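Local coordinates for glucose import ATP-binding protein GlcV (Sulfolobus solfataricus, PDB 1OXX) that hydrolyses ATP to energise glucose uptake, as the nucleotide-binding subunit of the GlcSTUV ABC transporter, at residues 278-283 with 341-346. The protein carries 1 engineered substitution. Sequence-based numbering, arbitrary orientation.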
ATOM      1  N   PRO A 278      -5.695  17.480   1.979  1.00  5.10           N
ATOM      2  CA  PRO A 278      -5.630  18.417   3.119  1.00  4.71           C
ATOM      3  C   PRO A 278      -4.412  19.330   3.106  1.00  5.31           C
ATOM      4  O   PRO A 278      -4.516  20.466   3.534  1.00  6.17           O
ATOM      5  CB  PRO A 278      -5.645  17.498   4.329  1.00  5.32           C
ATOM      6  CG  PRO A 278      -5.197  16.195   3.800  1.00  7.91           C
ATOM      7  CD  PRO A 278      -5.809  16.086   2.435  1.00  5.86           C
ATOM      8  N   GLU A 279      -3.261  18.862   2.629  1.00  3.65           N
ATOM      9  CA  GLU A 279      -2.079  19.704   2.574  1.00  3.08           C
ATOM     10  C   GLU A 279      -2.203  20.816   1.536  1.00  5.13           C
ATOM     11  O   GLU A 279      -1.414  21.750   1.541  1.00  5.62           O
ATOM     12  CB  GLU A 279      -0.838  18.873   2.289  1.00  7.11           C
ATOM     13  CG  GLU A 279      -0.812  18.216   0.911  1.00  7.35           C
ATOM     14  CD  GLU A 279      -1.294  16.777   0.900  1.00  6.83           C
ATOM     15  OE1 GLU A 279      -2.109  16.405   1.765  1.00  6.98           O
ATOM     16  OE2 GLU A 279      -0.862  16.016  -0.017  1.00  8.84           O
ATOM     17  N   ASP A 280      -3.204  20.705   0.674  1.00  3.71           N
ATOM     18  CA  ASP A 280      -3.411  21.666  -0.406  1.00  5.18           C
ATOM     19  C   ASP A 280      -4.540  22.631  -0.115  1.00  4.64           C
ATOM     20  O   ASP A 280      -5.073  23.265  -1.031  1.00  5.41           O
ATOM     21  CB  ASP A 280      -3.636  20.939  -1.723  1.00  4.68           C
ATOM     22  CG  ASP A 280      -2.451  20.086  -2.111  1.00  5.56           C
ATOM     23  OD1 ASP A 280      -1.292  20.536  -1.902  1.00  7.05           O
ATOM     24  OD2 ASP A 280      -2.627  18.950  -2.600  1.00  7.10           O
ATOM     25  N   VAL A 281      -4.897  22.719   1.159  1.00  3.86           N
ATOM     26  CA  VAL A 281      -5.929  23.633   1.652  1.00  4.70           C
ATOM     27  C   VAL A 281      -5.314  24.502   2.752  1.00  5.67           C
ATOM     28  O   VAL A 281      -4.543  24.006   3.573  1.00  6.27           O
ATOM     29  CB  VAL A 281      -7.122  22.858   2.242  1.00  6.21           C
ATOM     30  CG1 VAL A 281      -8.172  23.797   2.883  1.00  6.43           C
ATOM     31  CG2 VAL A 281      -7.764  21.972   1.198  1.00  4.21           C
ATOM     32  N   LYS A 282      -5.679  25.789   2.776  1.00  4.85           N
ATOM     33  CA  LYS A 282      -5.244  26.698   3.838  1.00  4.74           C
ATOM     34  C   LYS A 282      -6.418  27.592   4.195  1.00  4.61           C
ATOM     35  O   LYS A 282      -7.155  28.012   3.310  1.00  5.86           O
ATOM     36  CB  LYS A 282      -4.054  27.548   3.386  1.00  7.06           C
ATOM     37  CG  LYS A 282      -3.535  28.515   4.424  1.00  5.65           C
ATOM     38  CD  LYS A 282      -2.237  29.211   3.956  1.00 12.50           C
ATOM     39  CE  LYS A 282      -1.776  30.285   4.917  1.00 29.47           C
ATOM     40  NZ  LYS A 282      -1.237  29.708   6.173  1.00 27.80           N
ATOM     41  N   LEU A 283      -6.614  27.841   5.484  1.00  3.81           N
ATOM     42  CA  LEU A 283      -7.708  28.680   5.982  1.00  7.00           C
ATOM     43  C   LEU A 283      -7.194  29.974   6.618  1.00  5.14           C
ATOM     44  O   LEU A 283      -6.100  30.006   7.206  1.00  6.18           O
ATOM     45  CB  LEU A 283      -8.495  27.910   7.032  1.00  5.22           C
ATOM     46  CG  LEU A 283      -8.941  26.500   6.656  1.00  6.55           C
ATOM     47  CD1 LEU A 283      -9.620  25.838   7.835  1.00  8.18           C
ATOM     48  CD2 LEU A 283      -9.845  26.510   5.458  1.00  6.85           C
ATOM     49  N   TYR A 341      -8.452  28.733   0.855  1.00  3.70           N
ATOM     50  CA  TYR A 341      -7.463  28.811  -0.196  1.00  4.67           C
ATOM     51  C   TYR A 341      -7.046  27.395  -0.548  1.00  7.07           C
ATOM     52  O   TYR A 341      -7.040  26.500   0.300  1.00  5.38           O
ATOM     53  CB  TYR A 341      -6.196  29.530   0.278  1.00  4.90           C
ATOM     54  CG  TYR A 341      -6.305  31.019   0.436  1.00  3.64           C
ATOM     55  CD1 TYR A 341      -6.784  31.590   1.612  1.00  6.99           C
ATOM     56  CD2 TYR A 341      -5.883  31.855  -0.579  1.00  4.97           C
ATOM     57  CE1 TYR A 341      -6.859  32.964   1.748  1.00  7.72           C
ATOM     58  CE2 TYR A 341      -5.972  33.230  -0.463  1.00  4.86           C
ATOM     59  CZ  TYR A 341      -6.441  33.780   0.707  1.00  9.27           C
ATOM     60  OH  TYR A 341      -6.510  35.156   0.828  1.00 11.73           O
ATOM     61  N   VAL A 342      -6.689  27.189  -1.807  1.00  5.21           N
ATOM     62  CA  VAL A 342      -6.122  25.911  -2.215  1.00  4.47           C
ATOM     63  C   VAL A 342      -4.911  26.124  -3.113  1.00  6.11           C
ATOM     64  O   VAL A 342      -4.650  27.224  -3.584  1.00  5.29           O
ATOM     65  CB  VAL A 342      -7.144  25.031  -2.974  1.00  5.01           C
ATOM     66  CG1 VAL A 342      -8.407  24.767  -2.139  1.00  6.40           C
ATOM     67  CG2 VAL A 342      -7.533  25.673  -4.317  1.00  5.95           C
ATOM     68  N   ARG A 343      -4.160  25.049  -3.335  1.00  5.23           N
ATOM     69  CA  ARG A 343      -3.111  25.042  -4.342  1.00  7.38           C
ATOM     70  C   ARG A 343      -3.776  24.767  -5.687  1.00  7.02           C
ATOM     71  O   ARG A 343      -4.276  23.663  -5.932  1.00  7.52           O
ATOM     72  CB  ARG A 343      -2.116  23.927  -4.056  1.00  6.71           C
ATOM     73  CG  ARG A 343      -1.433  24.064  -2.739  1.00  6.83           C
ATOM     74  CD  ARG A 343      -0.464  25.212  -2.695  1.00 11.24           C
ATOM     75  NE  ARG A 343       0.480  25.112  -1.586  1.00  8.87           N
ATOM     76  CZ  ARG A 343       1.213  26.114  -1.163  1.00  7.34           C
ATOM     77  NH1 ARG A 343       1.118  27.294  -1.757  1.00 10.07           N
ATOM     78  NH2 ARG A 343       2.043  25.954  -0.146  1.00  6.98           N
ATOM     79  N   LYS A 344      -3.788  25.761  -6.570  1.00  8.78           N
ATOM     80  CA  LYS A 344      -4.474  25.620  -7.852  1.00  7.48           C
ATOM     81  C   LYS A 344      -4.077  24.399  -8.666  1.00  7.85           C
ATOM     82  O   LYS A 344      -4.943  23.703  -9.212  1.00  8.35           O
ATOM     83  CB  LYS A 344      -4.260  26.871  -8.681  1.00  7.43           C
ATOM     84  CG  LYS A 344      -4.958  26.841 -10.033  1.00  7.14           C
ATOM     85  CD  LYS A 344      -4.637  28.131 -10.795  1.00 15.30           C
ATOM     86  CE  LYS A 344      -5.204  28.125 -12.211  1.00 25.38           C
ATOM     87  NZ  LYS A 344      -6.643  28.500 -12.248  1.00 20.54           N
ATOM     88  N   ASP A 345      -2.778  24.139  -8.745  1.00  6.13           N
ATOM     89  CA  ASP A 345      -2.293  23.037  -9.556  1.00  6.24           C
ATOM     90  C   ASP A 345      -2.541  21.689  -8.924  1.00  8.94           C
ATOM     91  O   ASP A 345      -2.287  20.657  -9.563  1.00 10.76           O
ATOM     92  CB  ASP A 345      -0.813  23.197  -9.917  1.00  8.95           C
ATOM     93  CG  ASP A 345       0.108  23.091  -8.728  1.00 22.77           C
ATOM     94  OD1 ASP A 345      -0.378  22.973  -7.583  1.00 26.14           O
ATOM     95  OD2 ASP A 345       1.357  23.113  -8.849  1.00 35.49           O
ATOM     96  N   LYS A 346      -3.081  21.678  -7.703  1.00  6.30           N
ATOM     97  CA  LYS A 346      -3.347  20.413  -7.024  1.00  6.93           C
ATOM     98  C   LYS A 346      -4.836  20.083  -6.984  1.00  6.07           C
ATOM     99  O   LYS A 346      -5.222  19.060  -6.423  1.00  7.22           O
ATOM    100  CB  LYS A 346      -2.776  20.406  -5.610  1.00  7.33           C
ATOM    101  CG  LYS A 346      -1.295  20.633  -5.524  1.00  8.72           C
ATOM    102  CD  LYS A 346      -0.540  19.426  -6.018  1.00 10.51           C
ATOM    103  CE  LYS A 346       0.963  19.661  -5.927  1.00 16.87           C
ATOM    104  NZ  LYS A 346       1.717  18.474  -6.353  1.00 19.50           N
TER
HETATM  105  O   HOH W   1       0.496  22.579  -0.297  1.00 13.05           O
HETATM  106  O   HOH W   2      -4.855  17.970  -3.862  1.00  9.05           O
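D280 has CG anti to its carbonyl carbon (chi1 -61°), which carries the carboxylate across to R343 and K346. K346 has the same first torsion, which lays CG beside CB against the carboxylate; the chi2 bend (-72°) turns the rest, and NZ ends 5.8 Å from D280 OD1. D280 OD2 is 3.3 Å from K346 CB. D280 OD1 touches the methylene CG of R343 at 3.6 Å, and the two side chains cross at about a right angle. The carboxylate therefore meets the aliphatic parts of two basic residues and forms no direct salt bridge with either. Two waters join the polar groups instead. One donates to E279 O and D280 OD1 and accepts from R343 NE, lying in the guanidinium plane at its edge. The other donates to D280 OD2 and K346 O. The nearby positive charges would probably favour an ionised D280.

The backbones pair as antiparallel strands. K282 and Y341 form a hydrogen-bonded pair, K282 N to Y341 O and Y341 N to K282 O, both 2.9 Å. V281 and V342 form the next, non-hydrogen-bonded pair, with V281 CG2 4.4 Å from V342 CG1. Beyond it, R343 N donates to D280 O at 3.1 Å. That oxygen also receives a CA-H...O contact from V342 CA.

Outside the pair, R343 NH1 bonds S292 OG and its guanidinium makes a cation-pi contact with W293, while Y341 OH bonds I288 N. The contact lies in the C-terminal domain, away from the ATP site. Strand 281-284 is at one edge of an antiparallel sheet, and 337-342 lies between it and strand 294-307. V342 packs on I294 and V296. V281 touches I324 of the other edge strand, 324-328, consistent with a closed barrel of the OB type.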